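Local coordinates for protein shikimate dehydrogenase (NADP(+)) (Peptoclostridium difficile, PDB 5DZS) that probably catalyses the reversible NADPH-linked reduction of 3-dehydroshikimate to shikimate, the fourth of seven steps leading to chorismate and the aromatic amino acids, at residues V62-K65 with E66-M69; K131-L134 with T135-D139; L233-L236 with V237-I241. All coordinates share one frame; numbering follows the deposited sequence.

Contact 1 of 3, residues V62-K65 with E66-M69; sequences VPYK and ERIM. With SO4 (sulfate ion), chain D.
Glu-66 follows Lys-65 at the point where the chain bends round a bound sulfate, probably picked up from the crystallisation liquor. The backbone N of Lys-65 gives the sulfate atom O3 a hydrogen bond of 3.0 Å, bent only to 158°, and Gly-128 N holds the same ion from another part of the chain. The carboxylate of Glu-66 has its strong partner elsewhere, in a salt bridge to Lys-131. Arg-67 comes next. Its backbone N donates to a water, which in turn donates to Pro-63 O at 2.6 Å, so the water bridges these two backbone atoms. In one of two modelled conformers, and so only tentatively, Arg-67 NH1 lies near the edge of the Tyr-64 ring, 4.2 Å from CE1. Pro-63 CD sits over the centre of one face of that ring. Ile-68 N bonds back to Tyr-64 O, four residues earlier, at 3.1 Å; Ile-68 is buried, and its CG2 lies 3.4 Å from that same oxygen, where a branched apolar side chain suits. Met-69 follows with CG 3.7 Å from Lys-65 O, and its N bonds back to Glu-66 O, completing a type I beta turn. The turn follows directly on Lys-65, the predicted proton acceptor, two residues after Pro-63, which has a cis peptide bond before it; the extended lysine chain ends in a salt bridge to Asp-101 in the presumed shikimate site.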
loop_
_atom_site.group_PDB
_atom_site.type_symbol
_atom_site.label_atom_id
_atom_site.label_comp_id
_atom_site.label_asym_id
_atom_site.label_seq_id
_atom_site.Cartn_x
_atom_site.Cartn_y
_atom_site.Cartn_z
ATOM N N VAL B 62 -9.345 -20.448 3.624
ATOM C CA VAL B 62 -10.569 -21.086 4.091
ATOM C C VAL B 62 -10.336 -21.846 5.398
ATOM O O VAL B 62 -9.295 -22.488 5.573
ATOM C CB VAL B 62 -11.144 -22.001 2.991
ATOM C CG1 VAL B 62 -11.564 -21.164 1.805
ATOM C CG2 VAL B 62 -10.152 -23.063 2.586
ATOM N N PRO B 63 -11.295 -21.820 6.331
ATOM C CA PRO B 63 -12.600 -21.166 6.217
ATOM C C PRO B 63 -12.715 -19.909 7.066
ATOM O O PRO B 63 -13.781 -19.580 7.577
ATOM C CB PRO B 63 -13.517 -22.243 6.808
ATOM C CG PRO B 63 -12.718 -22.796 7.908
ATOM C CD PRO B 63 -11.265 -22.762 7.460
ATOM N N TYR B 64 -11.619 -19.156 7.125
ATOM C CA TYR B 64 -11.527 -18.051 8.080
ATOM C C TYR B 64 -11.498 -16.653 7.495
ATOM O O TYR B 64 -11.354 -15.704 8.259
ATOM C CB TYR B 64 -10.255 -18.224 8.951
ATOM C CG TYR B 64 -10.182 -19.531 9.728
ATOM C CD1 TYR B 64 -11.272 -19.974 10.452
ATOM C CD2 TYR B 64 -9.032 -20.301 9.759
ATOM C CE1 TYR B 64 -11.216 -21.153 11.167
ATOM C CE2 TYR B 64 -8.962 -21.484 10.471
ATOM C CZ TYR B 64 -10.065 -21.905 11.165
ATOM O OH TYR B 64 -10.056 -23.071 11.880
ATOM N N LYS B 65 -11.661 -16.506 6.190
ATOM C CA LYS B 65 -11.507 -15.166 5.610
ATOM C C LYS B 65 -12.533 -14.147 6.119
ATOM O O LYS B 65 -12.248 -12.963 6.170
ATOM C CB LYS B 65 -11.497 -15.208 4.096
ATOM C CG LYS B 65 -10.387 -16.047 3.498
ATOM C CD LYS B 65 -10.532 -15.951 1.972
ATOM C CE LYS B 65 -9.545 -16.751 1.180
ATOM N NZ LYS B 65 -9.949 -16.552 -0.252
ATOM N N GLU B 66 -13.729 -14.605 6.445
ATOM C CA GLU B 66 -14.759 -13.715 7.002
ATOM C C GLU B 66 -14.697 -13.642 8.526
ATOM O O GLU B 66 -14.766 -12.539 9.114
ATOM C CB GLU B 66 -16.166 -14.158 6.527
ATOM C CG GLU B 66 -16.290 -14.133 5.011
ATOM C CD GLU B 66 -17.617 -14.620 4.427
ATOM O OE1 GLU B 66 -18.693 -14.422 5.028
ATOM O OE2 GLU B 66 -17.574 -15.187 3.315
ATOM N N ARG B 67 -14.565 -14.806 9.170
ATOM C CA ARG B 67 -14.582 -14.893 10.639
ATOM C C ARG B 67 -13.424 -14.188 11.320
ATOM O O ARG B 67 -13.544 -13.814 12.485
ATOM C CB ARG B 67 -14.686 -16.343 11.156
ATOM C CG ARG B 67 -15.961 -17.062 10.728
ATOM C CD ARG B 67 -16.579 -17.980 11.801
ATOM N NE ARG B 67 -15.806 -19.154 12.232
ATOM C CZ ARG B 67 -15.123 -19.238 13.378
ATOM N NH1 ARG B 67 -14.475 -20.361 13.694
ATOM N NH2 ARG B 67 -15.097 -18.213 14.221
ATOM N N ILE B 68 -12.302 -14.019 10.620
ATOM C CA ILE B 68 -11.165 -13.340 11.207
ATOM C C ILE B 68 -11.345 -11.817 11.323
ATOM O O ILE B 68 -10.676 -11.177 12.144
ATOM C CB ILE B 68 -9.881 -13.637 10.380
ATOM C CG1 ILE B 68 -8.620 -13.409 11.227
ATOM C CG2 ILE B 68 -9.817 -12.801 9.098
ATOM C CD1 ILE B 68 -8.497 -14.345 12.397
ATOM N N MET B 69 -12.256 -11.245 10.544
ATOM C CA MET B 69 -12.400 -9.774 10.506
ATOM C C MET B 69 -12.685 -9.136 11.843
ATOM O O MET B 69 -12.126 -8.067 12.146
ATOM C CB MET B 69 -13.436 -9.363 9.460
ATOM C CG MET B 69 -13.016 -9.824 8.056
ATOM S SD MET B 69 -14.069 -9.312 6.704
ATOM C CE MET B 69 -13.918 -7.542 6.809
HETATM S S SO4 D . -14.151 -18.338 3.496
HETATM O O1 SO4 D . -13.851 -18.650 2.089
HETATM O O2 SO4 D . -15.203 -19.296 3.984
HETATM O O3 SO4 D . -12.962 -18.452 4.370
HETATM O O4 SO4 D . -14.691 -16.966 3.570
HETATM O O HOH W 1 -14.910 -17.184 7.569
#

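Contact 2 of 3, residues K131-L134 with T135-D139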
loop_
_atom_site.group_PDB
_atom_site.type_symbol
_atom_site.label_atom_id
_atom_site.label_comp_id
_atom_site.label_asym_id
_atom_site.label_seq_id
_atom_site.Cartn_x
_atom_site.Cartn_y
_atom_site.Cartn_z
ATOM N N LYS B 131 -16.966 -13.778 -3.306
ATOM C CA LYS B 131 -17.337 -12.372 -3.130
ATOM C C LYS B 131 -16.413 -11.448 -3.940
ATOM O O LYS B 131 -16.865 -10.462 -4.536
ATOM C CB LYS B 131 -17.321 -11.983 -1.642
ATOM C CG LYS B 131 -18.448 -12.579 -0.801
ATOM C CD LYS B 131 -18.287 -12.214 0.673
ATOM C CE LYS B 131 -19.494 -12.620 1.501
ATOM N NZ LYS B 131 -19.766 -14.083 1.490
ATOM N N ALA B 132 -15.130 -11.788 -3.973
ATOM C CA ALA B 132 -14.145 -11.016 -4.728
ATOM C C ALA B 132 -14.396 -11.160 -6.212
ATOM O O ALA B 132 -14.284 -10.191 -6.959
ATOM C CB ALA B 132 -12.740 -11.468 -4.404
ATOM N N ALA B 133 -14.686 -12.389 -6.632
ATOM C CA ALA B 133 -14.980 -12.683 -8.025
ATOM C C ALA B 133 -16.242 -11.956 -8.467
ATOM O O ALA B 133 -16.283 -11.387 -9.568
ATOM C CB ALA B 133 -15.112 -14.185 -8.240
ATOM N N LEU B 134 -17.270 -11.973 -7.619
ATOM C CA LEU B 134 -18.493 -11.243 -7.896
ATOM C C LEU B 134 -18.160 -9.756 -8.077
ATOM O O LEU B 134 -18.589 -9.135 -9.036
ATOM C CB LEU B 134 -19.506 -11.445 -6.758
ATOM C CG LEU B 134 -20.816 -10.644 -6.786
ATOM C CD1 LEU B 134 -21.899 -11.366 -5.984
ATOM C CD2 LEU B 134 -20.632 -9.204 -6.298
ATOM N N THR B 135 -17.379 -9.215 -7.147
ATOM C CA THR B 135 -16.987 -7.802 -7.173
ATOM C C THR B 135 -16.222 -7.481 -8.466
ATOM O O THR B 135 -16.516 -6.487 -9.148
ATOM C CB THR B 135 -16.143 -7.449 -5.925
ATOM O OG1 THR B 135 -16.858 -7.817 -4.734
ATOM C CG2 THR B 135 -15.827 -5.960 -5.868
ATOM N N TYR B 136 -15.256 -8.330 -8.805
ATOM C CA TYR B 136 -14.468 -8.146 -10.020
ATOM C C TYR B 136 -15.327 -8.211 -11.279
ATOM O O TYR B 136 -15.245 -7.320 -12.135
ATOM C CB TYR B 136 -13.342 -9.184 -10.097
ATOM C CG TYR B 136 -12.639 -9.174 -11.426
ATOM C CD1 TYR B 136 -11.709 -8.199 -11.728
ATOM C CD2 TYR B 136 -12.929 -10.127 -12.387
ATOM C CE1 TYR B 136 -11.073 -8.181 -12.955
ATOM C CE2 TYR B 136 -12.308 -10.118 -13.622
ATOM C CZ TYR B 136 -11.379 -9.148 -13.902
ATOM O OH TYR B 136 -10.763 -9.147 -15.146
ATOM N N PHE B 137 -16.133 -9.265 -11.409
ATOM C CA PHE B 137 -16.991 -9.414 -12.592
ATOM C C PHE B 137 -17.937 -8.210 -12.804
ATOM O O PHE B 137 -18.087 -7.728 -13.928
ATOM C CB PHE B 137 -17.831 -10.706 -12.537
ATOM C CG PHE B 137 -17.075 -11.981 -12.856
ATOM C CD1 PHE B 137 -16.266 -12.089 -13.977
ATOM C CD2 PHE B 137 -17.290 -13.125 -12.099
ATOM C CE1 PHE B 137 -15.622 -13.285 -14.280
ATOM C CE2 PHE B 137 -16.656 -14.322 -12.398
ATOM C CZ PHE B 137 -15.820 -14.407 -13.483
ATOM N N ILE B 138 -18.579 -7.746 -11.732
ATOM C CA ILE B 138 -19.515 -6.611 -11.809
ATOM C C ILE B 138 -18.811 -5.322 -12.223
ATOM O O ILE B 138 -19.332 -4.556 -13.035
ATOM C CB ILE B 138 -20.226 -6.352 -10.462
ATOM C CG1 ILE B 138 -21.070 -7.563 -10.032
ATOM C CG2 ILE B 138 -21.102 -5.106 -10.549
ATOM C CD1 ILE B 138 -22.302 -7.817 -10.873
ATOM N N ASP B 139 -17.644 -5.072 -11.643
ATOM C CA ASP B 139 -16.871 -3.886 -11.988
ATOM C C ASP B 139 -16.392 -3.937 -13.433
ATOM O O ASP B 139 -16.229 -2.897 -14.071
ATOM C CB ASP B 139 -15.652 -3.749 -11.076
ATOM C CG ASP B 139 -16.012 -3.395 -9.644
ATOM O OD1 ASP B 139 -17.184 -3.045 -9.350
ATOM O OD2 ASP B 139 -15.100 -3.448 -8.801
#
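The ring of Phe-137 sits obliquely to the carbonyl of Ala-133, one turn earlier in the helix, with CD2 3.2 Å from Ala-133 O. With CG swung back beside its own backbone N (chi1 -76°), both CG and CD2 are brought close to that oxygen, while CE2 comes within 4.4 Å of the small Ala-133 CB. Beyond the segments the ring packs on Ile-123 and Leu-145, strand residues that a flat apolar group suits. Tyr-136 turns the other way: CB stays 3.4 Å from Ala-132 O, but the ring leads off to meet Phe-109, their planes at about 40°.

Thr-135 makes the distinctive polar contact. Lys-131 O accepts both its backbone N and its hydroxyl OG1, the latter at 2.7 Å, and the two donors arrive from opposite faces of the carbonyl plane. A buried threonine suits this place because its hydroxyl is satisfied within the helix itself. Leu-134 and Ile-138 form an apolar pair, CD2 of the first lying 4.1 Å from CG1 of the second, and both continue onto Leu-145. The backbone bond from Phe-137 N to Ala-133 O, 2.8 Å and nearly straight at 172°, is one of the i to i+4 bonds carrying this alpha-helix, the crossover helix of the beta-alpha-beta unit formed by strand 120-124, helix 128-139 and strand 144-149 in the parallel sheet of the nucleotide-binding domain.

Contact 3 of 3, residues L233-L236 with V237-I241; sequences LYML and VGQAI
Met-235 and Gln-239, one helical turn apart, form the close side of this contact. The two chains cross at a slant, with Gln-239 OE1 3.6 Å from Met-235 CG and NE2 3.7 Å from Met-235 CE. Met-235 sets CG anti to its backbone N (chi1 175°) and stays extended, whereas Gln-239 starts with CG beside its backbone N (chi1 -68°), which brings CG to within 3.2 Å of Met-235 O. That carbonyl oxygen also receives the backbone N of Gln-239 at 2.8 Å, and the aliphatic part of the glutamine therefore packs against an oxygen already engaged. Met-235 is buried against Leu-105 and Leu-209, neighbours that suit an unbranched apolar chain, and it also touches Asp-101.

The other side-chain contacts are looser. Leu-236, like Gln-239 partly exposed, brings CD2 no nearer than 4.2 Å to Gln-239 OE1 and rests on Ile-19 and Tyr-211. Leu-233 CD1 and Val-237 CG2 meet at the same 4.2 Å, but this pair is buried; the compact, branched valine continues onto Leu-257 and Ile-260 of helix 255-268. Gly-238 is buried too, and its N bonds to Tyr-234 O at 2.9 Å. The Tyr-234 ring meets Tyr-261 edge-to-face, while its hydroxyl is hydrogen-bonded to Asp-258.

Within the amide of Gln-239 the chemistry is divided: methionine carbons touch it, while NE2 hydrogen-bonds to Asp-101 OD1. Gln-239, Asp-101 and Asn-86 are all predicted to bind shikimate; the packing probably limits rotation of the amide, consistent with its predicted part in that site, and the bond to Asp-101 probably helps orient that carboxylate.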
loop_
_atom_site.group_PDB
_atom_site.type_symbol
_atom_site.label_atom_id
_atom_site.label_comp_id
_atom_site.label_asym_id
_atom_site.label_seq_id
_atom_site.Cartn_x
_atom_site.Cartn_y
_atom_site.Cartn_z
ATOM N N LEU B 233 -2.703 -21.049 -10.329
ATOM C CA LEU B 233 -1.310 -20.762 -9.932
ATOM C C LEU B 233 -0.869 -19.320 -10.154
ATOM O O LEU B 233 -0.237 -18.720 -9.279
ATOM C CB LEU B 233 -0.331 -21.735 -10.591
ATOM C CG LEU B 233 1.134 -21.603 -10.158
ATOM C CD1 LEU B 233 1.318 -21.798 -8.652
ATOM C CD2 LEU B 233 1.988 -22.595 -10.935
ATOM N N TYR B 234 -1.193 -18.737 -11.297
ATOM C CA TYR B 234 -0.744 -17.370 -11.548
ATOM C C TYR B 234 -1.288 -16.418 -10.483
ATOM O O TYR B 234 -0.592 -15.523 -10.007
ATOM C CB TYR B 234 -1.162 -16.917 -12.958
ATOM C CG TYR B 234 -0.460 -15.684 -13.451
ATOM C CD1 TYR B 234 0.812 -15.774 -13.999
ATOM C CD2 TYR B 234 -1.055 -14.431 -13.379
ATOM C CE1 TYR B 234 1.466 -14.658 -14.465
ATOM C CE2 TYR B 234 -0.396 -13.299 -13.851
ATOM C CZ TYR B 234 0.857 -13.425 -14.390
ATOM O OH TYR B 234 1.564 -12.337 -14.882
ATOM N N MET B 235 -2.548 -16.611 -10.121
ATOM C CA MET B 235 -3.186 -15.795 -9.106
ATOM C C MET B 235 -2.498 -16.004 -7.763
ATOM O O MET B 235 -2.255 -15.055 -7.017
ATOM C CB MET B 235 -4.671 -16.121 -9.018
ATOM C CG MET B 235 -5.392 -15.409 -7.913
ATOM S SD MET B 235 -7.152 -15.638 -8.180
ATOM C CE MET B 235 -7.804 -14.962 -6.649
ATOM N N LEU B 236 -2.163 -17.246 -7.448
ATOM C CA LEU B 236 -1.487 -17.506 -6.176
ATOM C C LEU B 236 -0.142 -16.766 -6.087
ATOM O O LEU B 236 0.245 -16.259 -5.044
ATOM C CB LEU B 236 -1.261 -19.004 -5.959
ATOM C CG LEU B 236 -2.504 -19.852 -5.700
ATOM C CD1 LEU B 236 -2.124 -21.314 -5.575
ATOM C CD2 LEU B 236 -3.249 -19.385 -4.451
ATOM N N VAL B 237 0.610 -16.746 -7.172
ATOM C CA VAL B 237 1.892 -16.060 -7.160
ATOM C C VAL B 237 1.666 -14.546 -7.066
ATOM O O VAL B 237 2.338 -13.851 -6.302
ATOM C CB VAL B 237 2.739 -16.438 -8.399
ATOM C CG1 VAL B 237 4.051 -15.673 -8.370
ATOM C CG2 VAL B 237 3.016 -17.924 -8.430
ATOM N N GLY B 238 0.730 -14.019 -7.843
ATOM C CA GLY B 238 0.457 -12.578 -7.763
ATOM C C GLY B 238 0.014 -12.142 -6.393
ATOM O O GLY B 238 0.462 -11.093 -5.903
ATOM N N GLN B 239 -0.870 -12.922 -5.779
ATOM C CA GLN B 239 -1.323 -12.586 -4.416
ATOM C C GLN B 239 -0.182 -12.643 -3.405
ATOM O O GLN B 239 -0.128 -11.835 -2.448
ATOM C CB GLN B 239 -2.414 -13.518 -4.013
ATOM C CG GLN B 239 -3.643 -13.293 -4.804
ATOM C CD GLN B 239 -4.747 -14.193 -4.321
ATOM O OE1 GLN B 239 -4.649 -15.442 -4.362
ATOM N NE2 GLN B 239 -5.810 -13.577 -3.846
ATOM N N ALA B 240 0.755 -13.570 -3.562
ATOM C CA ALA B 240 1.881 -13.649 -2.642
ATOM C C ALA B 240 2.721 -12.368 -2.747
ATOM O O ALA B 240 3.154 -11.781 -1.743
ATOM C CB ALA B 240 2.743 -14.874 -2.891
ATOM N N ILE B 241 2.955 -11.922 -3.988
ATOM C CA ILE B 241 3.754 -10.718 -4.228
ATOM C C ILE B 241 3.037 -9.471 -3.694
ATOM O O ILE B 241 3.670 -8.629 -3.027
ATOM C CB ILE B 241 4.126 -10.615 -5.723
ATOM C CG1 ILE B 241 5.114 -11.736 -6.070
ATOM C CG2 ILE B 241 4.720 -9.249 -6.065
ATOM C CD1 ILE B 241 5.332 -11.933 -7.560
#

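How the contacts relate
None of the three contacts nests in or crosses another; each is local, and they come in series along the chain. Contact 1 closes a turn between strands 57-60 and 74-75 of the mixed sheet. Contact 2 lies within helix 128-139, which crosses between two strands of the parallel sheet, and contact 3 opens helix 233-248 just after strand 228-230, an outermost strand of that sheet within the chain. Their centres are 18 to 19 Å apart. Contacts 1 and 2 touch directly through a salt bridge, Glu-66 OE2 to Lys-131 NZ at 3.1 Å, joining the two domains. Asp-101 is a neighbour common to all three.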